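Local atomic coordinates of proto-oncogene vav (PDB entry 6NEW), a protein that probably acts as a guanine nucleotide exchange factor for Rac-type Rho GTPases, through a DH-PH unit followed by a zinc-binding C1 domain. Residues 254-259 with 265-270; 57-62 with 87-92; 38-43 with 190-195. One frame throughout, in Å; residues are numbered along the deposited sequence.

Interaction 1 (254-259 with 265-270); sequences ELKITS and KMDRYA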
# COMPACT_ATOMS: atom_id res chain seq x y z
N GLU A 254 14.39 -11.53 20.14
CA GLU A 254 15.23 -11.60 21.33
C GLU A 254 16.68 -11.36 20.99
O GLU A 254 17.15 -11.67 19.88
CB GLU A 254 15.03 -12.93 22.10
CG GLU A 254 15.41 -14.17 21.30
CD GLU A 254 15.59 -15.46 22.09
OE1 GLU A 254 14.78 -15.71 23.02
OE2 GLU A 254 16.52 -16.23 21.77
N LEU A 255 17.39 -10.77 21.94
CA LEU A 255 18.82 -10.48 21.85
C LEU A 255 19.37 -10.26 23.26
O LEU A 255 18.60 -10.21 24.23
CB LEU A 255 19.11 -9.25 20.93
CG LEU A 255 18.37 -7.91 21.20
CD1 LEU A 255 19.10 -7.05 22.21
CD2 LEU A 255 18.26 -7.09 19.93
N LYS A 256 20.70 -10.18 23.38
CA LYS A 256 21.39 -9.88 24.64
C LYS A 256 22.07 -8.55 24.44
O LYS A 256 22.46 -8.19 23.32
CB LYS A 256 22.38 -10.99 25.02
CG LYS A 256 21.69 -12.26 25.54
CD LYS A 256 22.69 -13.37 25.79
CE LYS A 256 22.04 -14.69 26.13
NZ LYS A 256 22.05 -14.94 27.59
N ILE A 257 22.18 -7.77 25.51
CA ILE A 257 22.70 -6.41 25.37
C ILE A 257 23.54 -5.93 26.56
O ILE A 257 23.26 -6.26 27.71
CB ILE A 257 21.48 -5.46 25.08
CG1 ILE A 257 21.90 -4.01 24.75
CG2 ILE A 257 20.45 -5.50 26.22
CD1 ILE A 257 20.86 -3.22 24.03
N THR A 258 24.55 -5.12 26.25
CA THR A 258 25.39 -4.43 27.23
C THR A 258 25.41 -2.95 26.84
O THR A 258 25.18 -2.61 25.68
CB THR A 258 26.81 -5.04 27.35
OG1 THR A 258 27.64 -4.57 26.29
CG2 THR A 258 26.83 -6.58 27.41
N SER A 259 25.68 -2.07 27.81
CA SER A 259 25.81 -0.64 27.61
C SER A 259 27.12 -0.19 28.30
O SER A 259 27.65 -0.96 29.11
CB SER A 259 24.60 0.09 28.19
OG SER A 259 24.67 0.16 29.61
N LYS A 265 25.73 -8.90 30.12
CA LYS A 265 24.72 -9.25 29.12
C LYS A 265 23.34 -9.43 29.74
O LYS A 265 23.15 -10.31 30.59
CB LYS A 265 25.11 -10.52 28.34
CG LYS A 265 26.21 -10.35 27.31
CD LYS A 265 26.22 -11.56 26.41
CE LYS A 265 27.56 -11.79 25.76
NZ LYS A 265 27.49 -12.95 24.82
N MET A 266 22.38 -8.58 29.32
CA MET A 266 20.99 -8.62 29.77
C MET A 266 20.12 -9.20 28.66
O MET A 266 20.19 -8.72 27.52
CB MET A 266 20.48 -7.24 30.15
CG MET A 266 21.19 -6.62 31.32
SD MET A 266 20.95 -4.84 31.30
CE MET A 266 22.21 -4.34 30.17
N ASP A 267 19.31 -10.23 28.99
CA ASP A 267 18.38 -10.85 28.06
C ASP A 267 17.27 -9.86 27.83
O ASP A 267 16.72 -9.32 28.79
CB ASP A 267 17.81 -12.15 28.62
CG ASP A 267 18.82 -13.27 28.64
OD1 ASP A 267 19.27 -13.68 27.54
OD2 ASP A 267 19.14 -13.77 29.73
N ARG A 268 17.00 -9.57 26.56
CA ARG A 268 16.00 -8.57 26.19
C ARG A 268 15.26 -8.98 24.93
O ARG A 268 15.65 -9.91 24.23
CB ARG A 268 16.68 -7.18 25.98
CG ARG A 268 17.19 -6.48 27.25
CD ARG A 268 16.08 -6.09 28.20
NE ARG A 268 16.55 -5.32 29.35
CZ ARG A 268 16.91 -5.85 30.51
NH1 ARG A 268 16.88 -7.16 30.70
NH2 ARG A 268 17.31 -5.06 31.50
N TYR A 269 14.15 -8.29 24.67
CA TYR A 269 13.35 -8.41 23.47
C TYR A 269 13.31 -7.02 22.85
O TYR A 269 13.05 -6.04 23.55
CB TYR A 269 11.92 -8.90 23.78
CG TYR A 269 11.23 -9.43 22.55
CD1 TYR A 269 10.53 -8.58 21.69
CD2 TYR A 269 11.31 -10.77 22.21
CE1 TYR A 269 9.94 -9.05 20.52
CE2 TYR A 269 10.74 -11.26 21.03
CZ TYR A 269 10.04 -10.40 20.20
OH TYR A 269 9.42 -10.89 19.09
N ALA A 270 13.60 -6.92 21.56
CA ALA A 270 13.63 -5.65 20.87
C ALA A 270 12.71 -5.60 19.67
O ALA A 270 12.54 -6.60 18.97
CB ALA A 270 15.07 -5.33 20.43
O HOH W 1 17.47 -13.24 25.37
O HOH W 2 22.85 -13.02 30.24

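Interaction 2 (57-62 with 87-92); sequences DTLGSI and EDLLRV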
# COMPACT_ATOMS: atom_id res chain seq x y z
N ASP A 57 -21.76 -2.94 -15.49
CA ASP A 57 -22.98 -3.70 -15.33
C ASP A 57 -22.93 -4.59 -14.11
O ASP A 57 -23.96 -4.81 -13.48
CB ASP A 57 -23.33 -4.51 -16.60
CG ASP A 57 -24.21 -3.72 -17.56
OD1 ASP A 57 -25.36 -3.39 -17.18
OD2 ASP A 57 -23.74 -3.43 -18.68
N THR A 58 -21.72 -5.09 -13.77
CA THR A 58 -21.49 -5.92 -12.58
C THR A 58 -21.68 -5.09 -11.31
O THR A 58 -22.29 -5.59 -10.37
CB THR A 58 -20.15 -6.65 -12.68
OG1 THR A 58 -20.21 -7.52 -13.81
CG2 THR A 58 -19.82 -7.47 -11.44
N LEU A 59 -21.26 -3.80 -11.32
CA LEU A 59 -21.46 -2.88 -10.19
C LEU A 59 -22.95 -2.62 -10.01
O LEU A 59 -23.43 -2.54 -8.87
CB LEU A 59 -20.68 -1.56 -10.36
CG LEU A 59 -19.14 -1.63 -10.31
CD1 LEU A 59 -18.52 -0.33 -10.81
CD2 LEU A 59 -18.63 -1.92 -8.90
N GLY A 60 -23.68 -2.53 -11.13
CA GLY A 60 -25.12 -2.36 -11.18
C GLY A 60 -25.83 -3.60 -10.68
O GLY A 60 -26.83 -3.51 -9.96
N SER A 61 -25.26 -4.78 -11.01
CA SER A 61 -25.74 -6.08 -10.57
C SER A 61 -25.61 -6.23 -9.05
O SER A 61 -26.56 -6.67 -8.41
CB SER A 61 -25.01 -7.20 -11.28
OG SER A 61 -25.62 -8.44 -10.95
N ILE A 62 -24.44 -5.83 -8.47
CA ILE A 62 -24.20 -5.87 -7.02
C ILE A 62 -25.13 -4.87 -6.31
O ILE A 62 -25.58 -5.16 -5.20
CB ILE A 62 -22.69 -5.71 -6.65
CG1 ILE A 62 -21.85 -6.91 -7.15
CG2 ILE A 62 -22.49 -5.53 -5.12
CD1 ILE A 62 -20.32 -6.75 -7.08
N GLU A 87 -21.45 1.91 -4.12
CA GLU A 87 -22.39 2.88 -4.67
C GLU A 87 -21.66 4.00 -5.42
O GLU A 87 -22.01 4.28 -6.56
CB GLU A 87 -23.35 3.43 -3.59
N ASP A 88 -20.57 4.52 -4.82
CA ASP A 88 -19.70 5.55 -5.41
C ASP A 88 -18.90 5.03 -6.61
O ASP A 88 -18.71 5.78 -7.56
CB ASP A 88 -18.78 6.21 -4.35
CG ASP A 88 -18.21 7.57 -4.77
OD1 ASP A 88 -18.52 8.02 -5.87
OD2 ASP A 88 -17.44 8.16 -3.99
N LEU A 89 -18.44 3.74 -6.59
CA LEU A 89 -17.71 3.16 -7.73
C LEU A 89 -18.58 3.19 -8.97
O LEU A 89 -18.17 3.74 -9.99
CB LEU A 89 -17.26 1.72 -7.45
CG LEU A 89 -16.17 1.49 -6.40
CD1 LEU A 89 -15.81 0.03 -6.35
CD2 LEU A 89 -14.91 2.27 -6.71
N LEU A 90 -19.82 2.65 -8.83
CA LEU A 90 -20.85 2.60 -9.86
C LEU A 90 -21.12 3.99 -10.44
O LEU A 90 -21.22 4.11 -11.66
CB LEU A 90 -22.14 1.97 -9.30
CG LEU A 90 -23.36 1.82 -10.24
CD1 LEU A 90 -23.02 1.05 -11.52
CD2 LEU A 90 -24.50 1.12 -9.52
N ARG A 91 -21.16 5.04 -9.60
CA ARG A 91 -21.38 6.40 -10.11
C ARG A 91 -20.18 6.89 -10.94
O ARG A 91 -20.40 7.35 -12.07
CB ARG A 91 -21.77 7.37 -8.98
CG ARG A 91 -22.48 8.61 -9.48
CD ARG A 91 -22.26 9.81 -8.57
NE ARG A 91 -22.65 11.04 -9.24
CZ ARG A 91 -23.90 11.49 -9.32
NH1 ARG A 91 -24.89 10.82 -8.74
NH2 ARG A 91 -24.16 12.61 -9.97
N VAL A 92 -18.94 6.71 -10.44
CA VAL A 92 -17.68 7.08 -11.13
C VAL A 92 -17.55 6.30 -12.46
O VAL A 92 -17.24 6.90 -13.49
CB VAL A 92 -16.44 6.89 -10.19

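Interaction 3 (38-43 with 190-195); sequences YDKRCC and VKHTQE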
# COMPACT_ATOMS: atom_id res chain seq x y z
N TYR A 38 -2.92 -2.05 -36.89
CA TYR A 38 -4.18 -1.31 -36.80
C TYR A 38 -5.30 -2.25 -36.33
O TYR A 38 -6.03 -1.89 -35.41
CB TYR A 38 -4.54 -0.63 -38.14
CG TYR A 38 -5.92 0.01 -38.17
CD1 TYR A 38 -6.16 1.25 -37.59
CD2 TYR A 38 -7.00 -0.64 -38.78
CE1 TYR A 38 -7.43 1.83 -37.61
CE2 TYR A 38 -8.27 -0.08 -38.79
CZ TYR A 38 -8.48 1.17 -38.22
OH TYR A 38 -9.74 1.73 -38.24
N ASP A 39 -5.41 -3.45 -36.94
CA ASP A 39 -6.42 -4.45 -36.58
C ASP A 39 -6.26 -4.92 -35.13
O ASP A 39 -7.28 -5.08 -34.46
CB ASP A 39 -6.42 -5.64 -37.56
CG ASP A 39 -6.97 -5.35 -38.96
OD1 ASP A 39 -7.84 -4.45 -39.08
OD2 ASP A 39 -6.57 -6.07 -39.91
N LYS A 40 -5.01 -5.08 -34.65
CA LYS A 40 -4.69 -5.46 -33.26
C LYS A 40 -5.03 -4.31 -32.32
O LYS A 40 -5.55 -4.56 -31.23
CB LYS A 40 -3.21 -5.85 -33.11
CG LYS A 40 -2.95 -7.33 -33.29
CD LYS A 40 -1.46 -7.63 -33.35
CE LYS A 40 -1.18 -9.09 -33.64
NZ LYS A 40 0.27 -9.38 -33.69
N ARG A 41 -4.75 -3.06 -32.74
CA ARG A 41 -5.02 -1.82 -32.01
C ARG A 41 -6.52 -1.61 -31.84
O ARG A 41 -6.96 -1.17 -30.78
CB ARG A 41 -4.35 -0.63 -32.73
CG ARG A 41 -4.58 0.74 -32.13
CD ARG A 41 -5.46 1.56 -33.04
NE ARG A 41 -5.86 2.80 -32.40
CZ ARG A 41 -6.74 3.66 -32.90
NH1 ARG A 41 -7.35 3.41 -34.05
NH2 ARG A 41 -7.04 4.77 -32.24
N CYS A 42 -7.31 -1.96 -32.87
CA CYS A 42 -8.77 -1.85 -32.84
C CYS A 42 -9.39 -2.91 -31.94
O CYS A 42 -10.42 -2.65 -31.31
CB CYS A 42 -9.35 -1.87 -34.25
SG CYS A 42 -9.03 -0.35 -35.19
N CYS A 43 -8.74 -4.08 -31.82
CA CYS A 43 -9.17 -5.17 -30.94
C CYS A 43 -8.97 -4.79 -29.47
O CYS A 43 -9.75 -5.22 -28.61
CB CYS A 43 -8.45 -6.47 -31.28
SG CYS A 43 -9.02 -7.25 -32.82
N VAL A 190 -0.84 0.65 -26.33
CA VAL A 190 0.38 1.44 -26.56
C VAL A 190 1.29 0.67 -27.53
O VAL A 190 1.75 1.25 -28.52
CB VAL A 190 1.08 1.82 -25.22
CG1 VAL A 190 2.54 2.22 -25.43
CG2 VAL A 190 0.33 2.93 -24.50
N LYS A 191 1.50 -0.63 -27.26
CA LYS A 191 2.29 -1.59 -28.05
C LYS A 191 1.88 -1.64 -29.54
O LYS A 191 2.73 -1.90 -30.39
CB LYS A 191 2.17 -2.98 -27.39
CG LYS A 191 3.05 -4.09 -27.94
CD LYS A 191 2.75 -5.39 -27.20
CE LYS A 191 3.52 -6.58 -27.70
NZ LYS A 191 3.13 -7.81 -26.97
N HIS A 192 0.60 -1.35 -29.86
CA HIS A 192 0.06 -1.39 -31.22
C HIS A 192 -0.28 -0.03 -31.84
O HIS A 192 -0.77 -0.00 -32.97
CB HIS A 192 -1.16 -2.33 -31.30
CG HIS A 192 -0.86 -3.75 -30.93
ND1 HIS A 192 -1.68 -4.45 -30.07
CD2 HIS A 192 0.17 -4.54 -31.29
CE1 HIS A 192 -1.13 -5.65 -29.94
NE2 HIS A 192 -0.01 -5.75 -30.65
N THR A 193 -0.01 1.09 -31.15
CA THR A 193 -0.27 2.42 -31.71
C THR A 193 0.94 2.85 -32.56
O THR A 193 2.05 2.94 -32.04
CB THR A 193 -0.65 3.42 -30.60
OG1 THR A 193 -1.85 2.95 -29.98
CG2 THR A 193 -0.86 4.84 -31.12
N GLN A 194 0.72 3.08 -33.88
CA GLN A 194 1.78 3.45 -34.83
C GLN A 194 2.21 4.92 -34.72
O GLN A 194 3.41 5.18 -34.56
CB GLN A 194 1.38 3.09 -36.27
N GLU A 195 1.24 5.87 -34.80
CA GLU A 195 1.48 7.32 -34.72
C GLU A 195 2.14 7.68 -33.39
O GLU A 195 1.54 7.49 -32.33
CB GLU A 195 0.18 8.11 -34.93
CG GLU A 195 0.43 9.58 -35.24
CD GLU A 195 -0.65 10.53 -34.77
OE1 GLU A 195 -0.64 10.88 -33.57
OE2 GLU A 195 -1.47 10.96 -35.61
O HOH W 3 -4.60 4.07 -30.35

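Interaction 1 (254-259 with 265-270)
Leu255 and Arg268 exchange two backbone hydrogen bonds, N to O in each direction, within the antiparallel beta hairpin formed by strands 249-258 and 266-273 of the PH domain. Ile257 and Met266 make the next hydrogen-bonded pair, while Glu254 with Tyr269 and Lys256 with Asp267 are non-hydrogen-bonded pairs, where CA-H groups reach the carbonyls instead: Lys256 CA stands 3.3 Å from Met266 O.

The tight face carries Leu255, Ile257, Met266, Arg268 and Ala270. Leu255 CD2 rests 3.7 Å from Ala270 CB, a small partner that lets the leucine branch come close to the neighbouring strand. Ile257 CG2 meets Arg268 CG at 3.6 Å, the two side chains crossing at about a right angle. Beta-branched isoleucine thus covers the aliphatic part of an arginine whose chain, bent at chi2 (-65°), brings Arg268 NH1 back to its neighbour's carbonyl, Asp267 O, at 2.9 Å. Met266 CB lies over one face of that guanidinium, toward its rim. Strand 327-332 continues this packing, with Leu330 and Tyr328 against Ile257.

The other face, with Lys256 and Asp267, is polar and wetter. Lys265, just before the second strand, crosses Lys256 beside this face at about a right angle, Lys265 CD lying 4.0 Å from Lys256 CD. Trp313 receives both lysines, through a cation-pi contact with Lys256 and through its carbonyl to Lys265 NZ. Lys256 runs alongside Asp267 and turns at chi4 (-100°) to form a salt bridge, Lys256 NZ to Asp267 OD1 3.1 Å, on the syn side of the carboxylate and 25° out of its plane. A water donates to the same Asp267 OD1 at 2.9 Å.

Interaction 2 (57-62 with 87-92)
This is a purely apolar helix-helix contact inside the all-helical RhoGEF (DH) domain, where Leu59 on helix 37-71 meets Leu89 and Leu90 on helix 86-105. The two segments run roughly antiparallel, at 147°, with their axes 9.3 Å apart, and the buried surface is modest. Leu59 does most of the work. Its CB meets Leu90 CD1 at 3.7 Å, while its CD1 reaches past to the backbone of the other helix, 3.8 Å from Leu90 N, and lies 4.1 Å from Leu89 CB. Leu59 and Leu89 cross at about a right angle.

Leu90 answers in kind: with CG anti to the backbone N (chi1 -180°), both its methyls lie against the Leu59-Gly60 main chain, Leu90 CD1 3.7 Å from Gly60 N and Leu90 CD2 3.9 Å from Gly60 CA. Branched, wholly apolar leucines suit an interface with no polar ends to satisfy. Leu59 also touches Ile86 and His93, further residues of helix 86-105, and Leu89 continues onto Val125, Tyr126 and Tyr129 of helix 125-131. Helix 86-105 is thus held between helix 37-71 and helix 125-131.

Interaction 3 (38-43 with 190-195)
Lys40 lies across the imidazole of His192 in a CH-pi contact that fastens the start of helix 37-71, the long first helix of the DH helical bundle, to the segment at the C-terminal end of helix 182-191. Its CB stands 3.7 Å from the ring centroid and only 11° off the ring normal, almost exactly over the centre. From there the chain stays extended beyond CG and carries Lys40 CD over the same face, 3.6 Å from His192 NE2, before the ammonium passes on beyond the ring. Lysine suits the place because its methylenes offer C-H groups to the ring while the charge travels further out.

His192 presents this face through its first torsion, which sets CG anti to the carbonyl carbon and beside the backbone N (chi1 -60°), so that the flat ring slides between two lysines: CG of its neighbour Lys191 approaches the opposite face, more loosely and toward the rim. The His192 side chain also touches Glu37 and Cys44 of helix 37-71, and the residue is buried.

Arg41, one residue further along, packs with its stem. Its CB lies 3.6 Å from His192 O and 3.9 Å from His192 CB. The bend at chi2 (-110°) swings the guanidinium past this backbone toward Glu198, whose OE2 forms a salt bridge with Arg41 NH2. An arginine can thus pack its methylenes on His192 and still deliver its charge to helix 196-235. Thr193 joins on the same flank; its OG1 also bonds to Leu189 O, tying it back to helix 182-191. A water completes the link, lying in the guanidinium plane, accepting from Arg41 NE at 2.7 Å and donating to Thr193 OG1 at 3.0 Å.

Overall arrangement
From the N terminus, helix 37-71 supplies the first side of two contacts: 38-43 near its start and 57-62 further on. Interaction 2 closes first, when the chain returns in helix 86-105 after a short, mostly helical loop. Interaction 3 waits until 190-195, so its much larger and largely helical loop encloses interaction 2. Their centres lie about 30 Å apart, joined by the one long helix. Helix 196-235 then leads on to the PH domain, where interaction 1 closes a tight hairpin in series with both. Its centre is about 55 Å from that of interaction 2 and 63 Å from that of interaction 3, across the chain's centre.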